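Local coordinates for putative cell adhesion protein (Parabacteroides distasonis, PDB 3LIU), which probably serves as a structural or adhesive subunit of the pili of a gut bacterium, at residues A[176-181]-A[307-312]; A[181-186]-A[364-369]; A[203-208]-A[280-285]; A[331-336]-A[381-386]; A[360-365]-A[385-390]. All coordinates share one frame; numbering follows the deposited sequence.

Contact 1 of 5, residues A[176-181]-A[307-312]; sequences ASIALA and TLLIVK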
# COMPACT_ATOMS: atom_id res chain seq x y z
N ALA A 176 1.24 0.93 -0.49
CA ALA A 176 1.59 2.11 -1.30
C ALA A 176 1.52 3.32 -0.40
O ALA A 176 0.85 3.28 0.65
CB ALA A 176 0.61 2.30 -2.52
N SER A 177 2.21 4.41 -0.80
CA SER A 177 2.23 5.64 -0.04
C SER A 177 1.54 6.70 -0.85
O SER A 177 1.85 6.85 -2.03
CB SER A 177 3.66 6.07 0.21
OG SER A 177 3.70 7.42 0.67
N ILE A 178 0.57 7.41 -0.26
CA ILE A 178 -0.13 8.47 -0.98
C ILE A 178 0.03 9.77 -0.21
O ILE A 178 -0.22 9.82 1.02
CB ILE A 178 -1.65 8.15 -1.21
CG1 ILE A 178 -1.82 6.88 -2.02
CG2 ILE A 178 -2.35 9.31 -1.92
CD1 ILE A 178 -3.32 6.39 -2.18
N ALA A 179 0.44 10.81 -0.90
CA ALA A 179 0.61 12.13 -0.28
C ALA A 179 0.22 13.26 -1.21
O ALA A 179 0.34 13.13 -2.44
CB ALA A 179 2.03 12.33 0.18
N LEU A 180 -0.29 14.34 -0.62
CA LEU A 180 -0.55 15.58 -1.28
C LEU A 180 0.73 16.41 -1.23
O LEU A 180 1.17 16.85 -0.15
CB LEU A 180 -1.70 16.36 -0.59
CG LEU A 180 -2.08 17.70 -1.23
CD1 LEU A 180 -2.85 17.52 -2.53
CD2 LEU A 180 -2.85 18.62 -0.25
N ALA A 181 1.32 16.62 -2.41
CA ALA A 181 2.56 17.33 -2.59
C ALA A 181 2.29 18.82 -2.68
O ALA A 181 3.10 19.61 -2.26
CB ALA A 181 3.24 16.84 -3.85
N THR A 307 -9.62 4.27 -5.01
CA THR A 307 -9.11 5.04 -3.88
C THR A 307 -9.02 6.51 -4.25
O THR A 307 -8.50 6.85 -5.33
CB THR A 307 -7.74 4.51 -3.47
OG1 THR A 307 -7.89 3.14 -3.11
CG2 THR A 307 -7.14 5.26 -2.32
N LEU A 308 -9.57 7.36 -3.38
CA LEU A 308 -9.63 8.81 -3.59
C LEU A 308 -8.75 9.48 -2.58
O LEU A 308 -8.70 9.06 -1.41
CB LEU A 308 -11.08 9.36 -3.42
CG LEU A 308 -12.20 8.68 -4.20
CD1 LEU A 308 -13.58 9.29 -3.89
CD2 LEU A 308 -11.98 8.67 -5.72
N LEU A 309 -8.08 10.55 -3.03
CA LEU A 309 -7.58 11.57 -2.18
C LEU A 309 -8.51 12.75 -2.27
O LEU A 309 -8.78 13.29 -3.36
CB LEU A 309 -6.12 11.95 -2.52
CG LEU A 309 -5.56 13.04 -1.57
CD1 LEU A 309 -4.12 12.80 -1.16
CD2 LEU A 309 -5.75 14.45 -2.12
N ILE A 310 -9.00 13.17 -1.11
CA ILE A 310 -9.92 14.30 -1.03
C ILE A 310 -9.35 15.38 -0.12
O ILE A 310 -8.91 15.09 1.02
CB ILE A 310 -11.30 13.82 -0.49
CG1 ILE A 310 -11.82 12.64 -1.30
CG2 ILE A 310 -12.39 15.00 -0.52
CD1 ILE A 310 -13.20 12.07 -0.83
N VAL A 311 -9.32 16.63 -0.62
CA VAL A 311 -8.94 17.79 0.18
C VAL A 311 -10.13 18.69 0.49
O VAL A 311 -11.11 18.74 -0.28
CB VAL A 311 -7.79 18.61 -0.47
CG1 VAL A 311 -6.63 17.65 -0.92
CG2 VAL A 311 -8.30 19.39 -1.62
N LYS A 312 -10.07 19.30 1.66
CA LYS A 312 -11.03 20.31 2.09
C LYS A 312 -10.30 21.59 2.43
O LYS A 312 -9.27 21.56 3.09
CB LYS A 312 -11.78 19.85 3.32
CG LYS A 312 -13.07 20.67 3.57
CD LYS A 312 -13.73 20.37 4.88
CE LYS A 312 -12.92 20.90 6.03
NZ LYS A 312 -13.57 20.57 7.29

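Contact 2 of 5, residues A[181-186]-A[364-369]; sequences AGADIG and LTIIGP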
# COMPACT_ATOMS: atom_id res chain seq x y z
N ALA A 181 1.32 16.62 -2.41
CA ALA A 181 2.56 17.33 -2.59
C ALA A 181 2.29 18.82 -2.68
O ALA A 181 3.10 19.61 -2.26
CB ALA A 181 3.24 16.84 -3.85
N GLY A 182 1.16 19.22 -3.21
CA GLY A 182 0.81 20.66 -3.18
C GLY A 182 -0.61 20.92 -3.61
O GLY A 182 -1.24 20.08 -4.24
N ALA A 183 -1.14 22.08 -3.23
CA ALA A 183 -2.51 22.45 -3.60
C ALA A 183 -2.62 23.94 -3.76
O ALA A 183 -2.85 24.64 -2.78
CB ALA A 183 -3.48 21.98 -2.55
N ASP A 184 -2.45 24.44 -4.98
CA ASP A 184 -2.57 25.87 -5.24
C ASP A 184 -3.68 26.18 -6.26
O ASP A 184 -4.39 25.29 -6.67
CB ASP A 184 -1.23 26.46 -5.68
CG ASP A 184 -0.62 25.72 -6.85
OD1 ASP A 184 -1.38 25.11 -7.64
OD2 ASP A 184 0.63 25.76 -6.98
N ILE A 185 -3.79 27.45 -6.64
CA ILE A 185 -4.92 27.96 -7.40
C ILE A 185 -4.46 28.24 -8.81
O ILE A 185 -3.29 28.49 -9.05
CB ILE A 185 -5.51 29.29 -6.80
CG1 ILE A 185 -4.42 30.36 -6.60
CG2 ILE A 185 -6.19 29.01 -5.49
CD1 ILE A 185 -4.89 31.76 -6.44
N GLY A 186 -5.42 28.25 -9.72
CA GLY A 186 -5.20 28.74 -11.09
C GLY A 186 -6.52 29.27 -11.59
O GLY A 186 -7.53 29.18 -10.90
N LEU A 364 -2.33 19.43 -6.71
CA LEU A 364 -3.63 19.93 -7.14
C LEU A 364 -3.59 21.38 -7.60
O LEU A 364 -2.89 22.21 -7.01
CB LEU A 364 -4.63 19.78 -6.00
CG LEU A 364 -4.87 18.36 -5.54
CD1 LEU A 364 -6.04 18.34 -4.49
CD2 LEU A 364 -5.14 17.46 -6.74
N THR A 365 -4.31 21.67 -8.68
CA THR A 365 -4.51 23.05 -9.11
C THR A 365 -6.00 23.30 -8.95
O THR A 365 -6.81 22.70 -9.66
CB THR A 365 -4.10 23.30 -10.57
OG1 THR A 365 -2.70 23.04 -10.73
CG2 THR A 365 -4.39 24.77 -11.01
N ILE A 366 -6.36 24.15 -8.00
CA ILE A 366 -7.76 24.45 -7.74
C ILE A 366 -8.17 25.66 -8.56
O ILE A 366 -7.54 26.71 -8.49
CB ILE A 366 -7.96 24.68 -6.23
CG1 ILE A 366 -7.75 23.33 -5.52
CG2 ILE A 366 -9.36 25.28 -5.95
CD1 ILE A 366 -7.36 23.46 -4.18
N ILE A 367 -9.22 25.52 -9.37
CA ILE A 367 -9.60 26.56 -10.33
C ILE A 367 -11.04 27.10 -10.16
O ILE A 367 -11.56 27.79 -11.02
CB ILE A 367 -9.38 26.07 -11.80
CG1 ILE A 367 -10.35 24.94 -12.16
CG2 ILE A 367 -7.89 25.63 -12.00
CD1 ILE A 367 -10.49 24.73 -13.68
N GLY A 368 -11.66 26.81 -9.02
CA GLY A 368 -13.03 27.24 -8.78
C GLY A 368 -13.48 26.66 -7.46
O GLY A 368 -12.71 25.95 -6.80
N PRO A 369 -14.72 26.99 -7.03
CA PRO A 369 -15.21 26.51 -5.76
C PRO A 369 -15.45 25.01 -5.82
O PRO A 369 -15.87 24.48 -6.84
CB PRO A 369 -16.54 27.25 -5.59
CG PRO A 369 -16.66 28.20 -6.72
CD PRO A 369 -15.78 27.67 -7.79

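Contact 3 of 5, residues A[203-208]-A[280-285]; sequences VFIASA and HEFYVY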
# COMPACT_ATOMS: atom_id res chain seq x y z
N VAL A 203 -6.93 16.77 4.67
CA VAL A 203 -6.72 15.81 3.60
C VAL A 203 -7.18 14.45 4.09
O VAL A 203 -6.94 14.08 5.25
CB VAL A 203 -5.23 15.76 3.21
CG1 VAL A 203 -5.02 14.85 2.00
CG2 VAL A 203 -4.68 17.18 2.91
N PHE A 204 -7.89 13.70 3.26
CA PHE A 204 -8.25 12.33 3.65
C PHE A 204 -8.39 11.38 2.47
O PHE A 204 -8.46 11.81 1.31
CB PHE A 204 -9.49 12.29 4.60
CG PHE A 204 -10.84 12.49 3.93
CD1 PHE A 204 -11.26 13.74 3.55
CD2 PHE A 204 -11.69 11.41 3.72
CE1 PHE A 204 -12.50 13.94 2.97
CE2 PHE A 204 -12.95 11.59 3.13
CZ PHE A 204 -13.36 12.87 2.77
N ILE A 205 -8.38 10.09 2.80
CA ILE A 205 -8.46 9.05 1.79
C ILE A 205 -9.78 8.30 1.92
O ILE A 205 -10.23 8.05 3.05
CB ILE A 205 -7.30 8.02 1.97
CG1 ILE A 205 -5.95 8.72 1.92
CG2 ILE A 205 -7.42 6.86 0.92
CD1 ILE A 205 -5.64 9.52 0.66
N ALA A 206 -10.40 7.95 0.79
CA ALA A 206 -11.66 7.16 0.78
C ALA A 206 -11.47 5.95 -0.12
O ALA A 206 -10.67 5.99 -1.03
CB ALA A 206 -12.85 8.03 0.30
N SER A 207 -12.22 4.88 0.11
CA SER A 207 -12.06 3.65 -0.67
C SER A 207 -10.64 3.11 -0.74
O SER A 207 -10.20 2.64 -1.78
CB SER A 207 -12.63 3.79 -2.09
OG SER A 207 -14.01 4.13 -2.03
N ALA A 208 -9.96 3.10 0.41
CA ALA A 208 -8.69 2.39 0.58
C ALA A 208 -9.04 0.93 0.80
O ALA A 208 -9.82 0.63 1.72
CB ALA A 208 -7.91 2.95 1.81
N HIS A 280 2.17 14.67 4.06
CA HIS A 280 1.92 13.60 4.99
C HIS A 280 1.58 12.35 4.18
O HIS A 280 0.68 12.35 3.31
CB HIS A 280 0.75 13.95 5.90
CG HIS A 280 0.37 12.83 6.80
ND1 HIS A 280 1.05 12.55 7.97
CD2 HIS A 280 -0.58 11.87 6.67
CE1 HIS A 280 0.51 11.49 8.54
NE2 HIS A 280 -0.47 11.05 7.77
N GLU A 281 2.27 11.26 4.46
CA GLU A 281 2.07 10.04 3.68
C GLU A 281 0.98 9.16 4.30
O GLU A 281 0.96 8.99 5.52
CB GLU A 281 3.36 9.24 3.58
CG GLU A 281 4.36 9.88 2.65
CD GLU A 281 5.70 9.15 2.63
OE1 GLU A 281 5.75 7.90 2.51
OE2 GLU A 281 6.71 9.86 2.70
N PHE A 282 0.06 8.65 3.46
CA PHE A 282 -0.97 7.72 3.86
C PHE A 282 -0.62 6.38 3.24
O PHE A 282 -0.31 6.33 2.06
CB PHE A 282 -2.35 8.15 3.30
CG PHE A 282 -2.86 9.47 3.86
CD1 PHE A 282 -3.40 9.54 5.14
CD2 PHE A 282 -2.76 10.63 3.13
CE1 PHE A 282 -3.89 10.78 5.66
CE2 PHE A 282 -3.23 11.85 3.64
CZ PHE A 282 -3.80 11.90 4.91
N TYR A 283 -0.78 5.31 4.01
CA TYR A 283 -0.49 3.97 3.58
C TYR A 283 -1.77 3.21 3.30
O TYR A 283 -2.71 3.19 4.12
CB TYR A 283 0.33 3.21 4.63
CG TYR A 283 1.62 3.84 5.06
CD1 TYR A 283 2.47 4.46 4.12
CD2 TYR A 283 2.02 3.81 6.39
CE1 TYR A 283 3.66 5.07 4.51
CE2 TYR A 283 3.22 4.38 6.78
CZ TYR A 283 4.04 4.99 5.84
OH TYR A 283 5.22 5.59 6.23
N VAL A 284 -1.79 2.54 2.15
CA VAL A 284 -2.99 1.86 1.68
C VAL A 284 -2.53 0.58 1.00
O VAL A 284 -1.34 0.46 0.64
CB VAL A 284 -3.82 2.75 0.65
CG1 VAL A 284 -4.33 4.01 1.28
CG2 VAL A 284 -3.00 3.09 -0.58
N TYR A 285 -3.44 -0.37 0.82
CA TYR A 285 -3.13 -1.57 0.03
C TYR A 285 -3.51 -1.30 -1.44
O TYR A 285 -4.12 -0.26 -1.79
CB TYR A 285 -3.86 -2.82 0.58
CG TYR A 285 -3.39 -3.35 1.93
CD1 TYR A 285 -2.05 -3.38 2.28
CD2 TYR A 285 -4.31 -3.88 2.84
CE1 TYR A 285 -1.63 -3.88 3.49
CE2 TYR A 285 -3.87 -4.41 4.08
CZ TYR A 285 -2.56 -4.40 4.39
OH TYR A 285 -2.08 -4.85 5.59

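Contact 4 of 5, residues A[331-336]-A[381-386]; sequences CYYAIP and TNVSAS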
# COMPACT_ATOMS: atom_id res chain seq x y z
N CYS A 331 -14.88 23.71 1.33
CA CYS A 331 -15.03 23.14 -0.00
C CYS A 331 -14.23 21.86 -0.14
O CYS A 331 -13.07 21.84 0.25
CB CYS A 331 -14.35 24.05 -1.04
SG CYS A 331 -15.14 25.43 -1.39
N TYR A 332 -14.81 20.86 -0.82
CA TYR A 332 -14.13 19.61 -1.12
C TYR A 332 -13.78 19.44 -2.60
O TYR A 332 -14.53 19.83 -3.52
CB TYR A 332 -14.98 18.40 -0.72
CG TYR A 332 -15.25 18.25 0.73
CD1 TYR A 332 -14.38 17.56 1.55
CD2 TYR A 332 -16.41 18.80 1.30
CE1 TYR A 332 -14.65 17.42 2.89
CE2 TYR A 332 -16.67 18.68 2.66
CZ TYR A 332 -15.78 17.98 3.45
OH TYR A 332 -16.00 17.86 4.82
N TYR A 333 -12.64 18.78 -2.79
CA TYR A 333 -12.11 18.42 -4.10
C TYR A 333 -11.57 16.98 -4.01
O TYR A 333 -10.65 16.68 -3.19
CB TYR A 333 -10.99 19.37 -4.50
CG TYR A 333 -11.36 20.84 -4.48
CD1 TYR A 333 -11.28 21.57 -3.31
CD2 TYR A 333 -11.78 21.49 -5.65
CE1 TYR A 333 -11.60 22.93 -3.28
CE2 TYR A 333 -12.12 22.83 -5.63
CZ TYR A 333 -12.00 23.56 -4.43
OH TYR A 333 -12.31 24.89 -4.38
N ALA A 334 -12.16 16.08 -4.80
CA ALA A 334 -11.81 14.67 -4.79
C ALA A 334 -11.10 14.24 -6.06
O ALA A 334 -11.51 14.64 -7.15
CB ALA A 334 -13.09 13.83 -4.60
N ILE A 335 -10.11 13.36 -5.91
CA ILE A 335 -9.22 12.87 -6.96
C ILE A 335 -9.13 11.36 -6.93
O ILE A 335 -8.70 10.80 -5.92
CB ILE A 335 -7.77 13.41 -6.66
CG1 ILE A 335 -7.74 14.91 -6.86
CG2 ILE A 335 -6.69 12.76 -7.47
CD1 ILE A 335 -8.57 15.37 -8.00
N PRO A 336 -9.45 10.69 -8.04
CA PRO A 336 -9.15 9.26 -8.09
C PRO A 336 -7.66 9.03 -8.31
O PRO A 336 -7.14 9.38 -9.37
CB PRO A 336 -10.00 8.75 -9.26
CG PRO A 336 -10.48 9.98 -9.98
CD PRO A 336 -9.97 11.20 -9.31
N THR A 381 -15.97 19.90 -11.01
CA THR A 381 -14.98 19.45 -10.03
C THR A 381 -14.10 20.64 -9.59
O THR A 381 -13.76 20.77 -8.42
CB THR A 381 -14.09 18.34 -10.63
OG1 THR A 381 -13.40 18.85 -11.77
CG2 THR A 381 -14.92 17.09 -11.06
N ASN A 382 -13.76 21.51 -10.53
CA ASN A 382 -12.90 22.71 -10.30
C ASN A 382 -11.51 22.40 -9.74
O ASN A 382 -10.89 23.23 -9.05
CB ASN A 382 -13.63 23.75 -9.43
CG ASN A 382 -14.69 24.48 -10.21
OD1 ASN A 382 -14.58 24.63 -11.42
ND2 ASN A 382 -15.72 24.95 -9.53
N VAL A 383 -11.01 21.22 -10.09
CA VAL A 383 -9.69 20.78 -9.68
C VAL A 383 -9.04 20.02 -10.82
O VAL A 383 -9.68 19.31 -11.55
CB VAL A 383 -9.72 19.95 -8.38
CG1 VAL A 383 -10.55 18.67 -8.53
CG2 VAL A 383 -8.29 19.65 -7.90
N SER A 384 -7.75 20.27 -10.99
CA SER A 384 -6.92 19.54 -11.94
C SER A 384 -5.80 18.90 -11.10
O SER A 384 -5.29 19.54 -10.14
CB SER A 384 -6.36 20.53 -12.95
OG SER A 384 -5.32 19.95 -13.68
N ALA A 385 -5.48 17.64 -11.37
CA ALA A 385 -4.49 16.91 -10.61
C ALA A 385 -3.38 16.35 -11.48
O ALA A 385 -3.62 15.87 -12.55
CB ALA A 385 -5.14 15.76 -9.82
N SER A 386 -2.16 16.44 -10.97
CA SER A 386 -0.98 15.86 -11.51
C SER A 386 -0.43 14.91 -10.44
O SER A 386 -0.10 15.34 -9.32
CB SER A 386 0.02 16.98 -11.73
OG SER A 386 1.26 16.48 -12.13
O HOH W 1 -14.91 19.71 -6.24

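Contact 5 of 5, residues A[360-365]-A[385-390]; sequences YEISLT and ASVKVE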
# COMPACT_ATOMS: atom_id res chain seq x y z
N TYR A 360 3.01 7.91 -4.34
CA TYR A 360 2.15 8.75 -5.15
C TYR A 360 2.24 10.17 -4.59
O TYR A 360 1.97 10.41 -3.38
CB TYR A 360 0.72 8.24 -5.09
CG TYR A 360 0.53 6.95 -5.78
CD1 TYR A 360 0.93 5.75 -5.19
CD2 TYR A 360 -0.05 6.89 -7.04
CE1 TYR A 360 0.75 4.54 -5.85
CE2 TYR A 360 -0.23 5.68 -7.70
CZ TYR A 360 0.20 4.52 -7.12
OH TYR A 360 0.02 3.33 -7.80
N GLU A 361 2.68 11.10 -5.43
CA GLU A 361 2.80 12.51 -5.07
C GLU A 361 1.82 13.29 -5.90
O GLU A 361 1.96 13.37 -7.13
CB GLU A 361 4.22 13.02 -5.33
CG GLU A 361 5.29 12.27 -4.58
CD GLU A 361 5.26 12.54 -3.09
OE1 GLU A 361 4.65 13.55 -2.67
OE2 GLU A 361 5.86 11.74 -2.34
N ILE A 362 0.77 13.81 -5.24
CA ILE A 362 -0.38 14.47 -5.91
C ILE A 362 -0.27 16.00 -5.74
O ILE A 362 -0.13 16.50 -4.63
CB ILE A 362 -1.72 13.95 -5.32
CG1 ILE A 362 -1.79 12.42 -5.52
CG2 ILE A 362 -2.92 14.68 -5.94
CD1 ILE A 362 -2.97 11.75 -4.97
N SER A 363 -0.28 16.72 -6.86
CA SER A 363 -0.29 18.17 -6.86
C SER A 363 -1.59 18.65 -7.47
O SER A 363 -1.90 18.32 -8.62
CB SER A 363 0.89 18.72 -7.67
OG SER A 363 2.10 18.25 -7.11
N LEU A 364 -2.33 19.43 -6.71
CA LEU A 364 -3.63 19.93 -7.14
C LEU A 364 -3.59 21.38 -7.60
O LEU A 364 -2.89 22.21 -7.01
CB LEU A 364 -4.63 19.78 -6.00
CG LEU A 364 -4.87 18.36 -5.54
CD1 LEU A 364 -6.04 18.34 -4.49
CD2 LEU A 364 -5.14 17.46 -6.74
N THR A 365 -4.31 21.67 -8.68
CA THR A 365 -4.51 23.05 -9.11
C THR A 365 -6.00 23.30 -8.95
O THR A 365 -6.81 22.70 -9.66
CB THR A 365 -4.10 23.30 -10.57
OG1 THR A 365 -2.70 23.04 -10.73
CG2 THR A 365 -4.39 24.77 -11.01
N ALA A 385 -5.48 17.64 -11.37
CA ALA A 385 -4.49 16.91 -10.61
C ALA A 385 -3.38 16.35 -11.48
O ALA A 385 -3.62 15.87 -12.55
CB ALA A 385 -5.14 15.76 -9.82
N SER A 386 -2.16 16.44 -10.97
CA SER A 386 -0.98 15.86 -11.51
C SER A 386 -0.43 14.91 -10.44
O SER A 386 -0.10 15.34 -9.32
CB SER A 386 0.02 16.98 -11.73
OG SER A 386 1.26 16.48 -12.13
N VAL A 387 -0.32 13.63 -10.82
CA VAL A 387 0.11 12.56 -9.93
C VAL A 387 1.43 11.98 -10.45
O VAL A 387 1.47 11.41 -11.54
CB VAL A 387 -1.00 11.50 -9.81
CG1 VAL A 387 -0.67 10.41 -8.81
CG2 VAL A 387 -2.35 12.19 -9.41
N LYS A 388 2.51 12.14 -9.67
CA LYS A 388 3.78 11.50 -9.95
C LYS A 388 3.85 10.23 -9.17
O LYS A 388 3.57 10.23 -7.96
CB LYS A 388 4.96 12.32 -9.48
CG LYS A 388 5.18 13.59 -10.23
CD LYS A 388 6.43 14.27 -9.68
CE LYS A 388 6.66 15.66 -10.28
NZ LYS A 388 7.81 16.31 -9.58
N VAL A 389 4.24 9.18 -9.86
CA VAL A 389 4.53 7.91 -9.25
C VAL A 389 6.03 7.64 -9.33
O VAL A 389 6.63 7.73 -10.40
CB VAL A 389 3.76 6.76 -9.93
CG1 VAL A 389 4.21 5.43 -9.37
CG2 VAL A 389 2.27 6.94 -9.72
N GLU A 390 6.60 7.29 -8.17
CA GLU A 390 8.00 6.99 -7.96
C GLU A 390 8.09 5.63 -7.28
O GLU A 390 7.34 5.40 -6.32
CB GLU A 390 8.62 8.00 -6.97
CG GLU A 390 8.16 9.46 -7.11
CD GLU A 390 8.96 10.26 -8.13
OE1 GLU A 390 9.92 9.72 -8.73
OE2 GLU A 390 8.62 11.46 -8.31

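Contact 1 of 5, residues A[176-181]-A[307-312]
Apolar packing carries this contact entirely: the side chains of Ile178 and Leu180 on one strand meet Leu309 and Val311 of the other and Thr307 just before it. The short strand axes come no closer than 8.9 Å and their directions differ by 31°, which is the spacing of two layers of a beta-sandwich rather than of paired strands. Ile178 reaches across with two separate methyls. Its CG2, anti to the backbone N, lies 4.0 Å from Leu309 CD1 as the two side chains slide past each other in opposite directions. Its extended CG1 branch (chi2 174°) instead carries CD1 to 4.0 Å from Thr307 CG2, the two side chains crossing obliquely. Leu309 also has CG anti to its backbone N, and its CD1 lies 4.2 Å from the backbone Leu180 N, while CD2 lies 4.2 Å from Leu180 CD1. At the far end the fork of Leu180 straddles one methyl: CD2 and CD1 lie 4.0 and 4.1 Å from Val311 CG1, and the side chains cross at about a right angle.

The polar element faces elsewhere. Thr307 turns its methyl to Ile178, while OG1, anti to the carbonyl carbon, is hydrogen-bonded to Ser207 O and Asn287 ND2.

All the touching residues are buried. In its own layer strand 172-185 is flanked by strands 282-284 and 358-366; strand 308-319 lies between strands 193-213 and 326-336, and Leu200 and Leu364 close round the Leu180 and Val311 end.

Contact 2 of 5, residues A[181-186]-A[364-369]
Two strands run parallel here, their short axes 4.5 Å apart at closest approach and 23° apart in direction. Ala183 pairs with Leu364, Asp184 with Thr365 and Ile185 with Ile366. Four backbone bonds form the ladder, and they alternate in straightness. Leu364 N to Gly182 O (2.8 Å) and Ile366 N to Asp184 O (2.6 Å) are both nearly linear, with 174° at the hydrogen. In the second of these the donor lies in the carbonyl plane. The reverse bonds are more bent: Asp184 N to Leu364 O (3.0 Å) has 147° at the hydrogen, and Gly186 N to Ile366 O (2.9 Å) is similarly bent, with each donor above the plane of its carbonyl. Gly186 thus extends the ladder beyond the last strand pair.

Parallel pairing of strands 172-185 and 358-366, beside the antiparallel neighbour 383-391, makes this a mixed part of one layer, consistent with the transthyretin-like beta-sandwich expected for the FimA family.

Ala183, Ile185, Leu364 and Ile366 share one face. Ala183 CB lies 4.3 Å from Leu364 CB, and Phe198 of strand 193-213 packs against both isoleucines. Asp184 and Thr365 occupy the other face and cross obliquely. With CG in the crowded position between N and carbonyl carbon, Asp184 swings OD1 to 3.3 Å from Leu364 O, a close approach of two acceptors and no bond. Thr365 has CG2 anti to its backbone N, and this methyl lies along the glycine backbone, 3.9 Å from Gly186 N.

Contact 3 of 5, residues A[203-208]-A[280-285]
Phe282 CG stands anti to its carbonyl carbon (chi1 -65°), and chi2 turns the ring so that one face receives Ile205. Ile205 has CG1 anti to its own carbonyl carbon, while a bend at chi2 brings CD1 over the rim of the same face, near Phe282 CD2. The result is a face-on CH-pi contact between the layers of a beta-sandwich, in keeping with the transthyretin-like fold of fimbrillins: the short axes run 4° from parallel but stay 9.1 Å apart, too far for backbone pairing.

Ile205 CG1 lies 4.1 Å from the centroid of the Phe282 ring and only 26° off its normal. It sits toward the ring's root, 3.7 Å from Phe282 CG, as the two side chains slide past each other in opposite directions. Farther out, Val203 takes the ring's distal end. Its CG1, anti to the backbone N, is 3.9 Å from Phe282 CE2, and the side chains cross obliquely. Within the ring's own segment, His280 CD2 lies over the other face, offset toward the rim, so the ring is held between Ile205 and His280.

Past the ring, the chain bends at Ser207, whose phi and psi are both positive, and Ala208 returns toward the opposite strand. Ser207 O is held by Thr307 OG1 and Asn287 ND2, and its OG by Gln261 NE2, so this bend is tied down on several sides. Val284 CG1, anti to the carbonyl carbon, receives both Ile205 CG2 and the methyl Ala208 CB, the latter at 3.8 Å.

Contact 4 of 5, residues A[331-336]-A[381-386]
Ile335 CD1 sits between two methyls of the opposite strand, 3.9 Å from Val383 CG1 and 3.9 Å from Ala385 CB. The branch gets there with CG1 anti to the carbonyl carbon and a bent chi2 of -38°. Val383 in turn holds CG1 in the crowded position between its backbone N and carbonyl carbon (chi1 61°), from which it meets both Ile335 and the CB of Tyr333. The Tyr333 ring completes this first shell along its CD2-CE2 side: CD2 is 3.8 Å from Val383 CB and 3.5 Å from Thr381 O, and CE2 is 3.7 Å from Asn382 O. Two backbone carbonyls therefore lie obliquely against carbon atoms of the ring, next to the aliphatic contact.

At the loop end, a water lies 2.7 Å from Tyr332 O and 2.7 Å from Thr381 O and links the two segments through these carbonyls.

What positions these groups lies one shell out. Tyr333 OH is hydrogen-bonded to Gly368 O and Asn382 ND2 to Pro369 O, so both side chains are tied to the chain that leaves strand 358-366. Leu364 packs on Ile335, Val383 and Ala385 alike.

With short axes 8.1 Å apart at closest and crossing at -39°, strands 326-336 and 383-391 belong to separate layers, and the side chains of Tyr333, Ile335, Val383 and Ala385 pack between them as in a beta-sandwich, consistent with the transthyretin-like fold of the family.

Contact 5 of 5, residues A[360-365]-A[385-390]
Ile362 and Val387 form the apolar centre, lying side by side and pointing the same way from an antiparallel pair of strands in what is probably a transthyretin-like beta-sandwich, as in fimbrillins. Ile362 CG1, anti to the carbonyl carbon, rests against the fork of Val387, 3.9 Å from CG2 and 4.0 Å from CG1. On the same face, Tyr360 presents its ring: Val387 CG1 meets the edge near the ring plane, 4.0 Å from Tyr360 CD2. Val389 lies alongside, its CG2 a close 3.5 Å from Tyr360 CE2. Val341 of strand 340-343 packs on both valines. At the other end, Leu364 curls CD2 over to the methyl of Ala385.

Tyr360 OH lies beyond this cluster and is hydrogen-bonded to Tyr353 O and Gln355 N, which holds the far end of the ring.

The short strand axes approach to 4.6 Å, with directions 162° apart. Glu361-Lys388 and Ser363-Ser386 are the hydrogen-bonded pairs, alternating with non-hydrogen-bonded Ile362-Val387 and its neighbours. The side chains of Glu361, Lys388, Ser363 and Ser386 take the face opposite Ile362 and Val387. Glu361, in the conformer given, bends at chi2 and Lys388 is extended beyond CG; both ends lead away from the partner strand. Between the strands, Glu361 N donates to Lys388 O at 2.8 Å, with 174° at the hydrogen and nearly along the C=O axis.

Strands 172-185, 358-366 and 383-391 lie side by side, so contacts 2 and 5 are in-layer pairings sharing Leu364 and Thr365, with centres about 12 Å apart. Contacts 1, 3 and 4 instead join this layer and adjoining strand 282-284 to the layer of strands 193-213, 308-319 and 326-336. Contacts 1 and 3 lie closest, centres about 6 Å apart, and Ile178 N probably hydrogen-bonds to Phe282 O (2.7 Å). Contact 4 meets contact 1 through Leu309 O and Ile335 N (2.9 Å). Leu364 joins the two sets: its CD1 lies 3.7 Å from Val311 CG1, and its CD2 3.6 Å from Ile335 CG1.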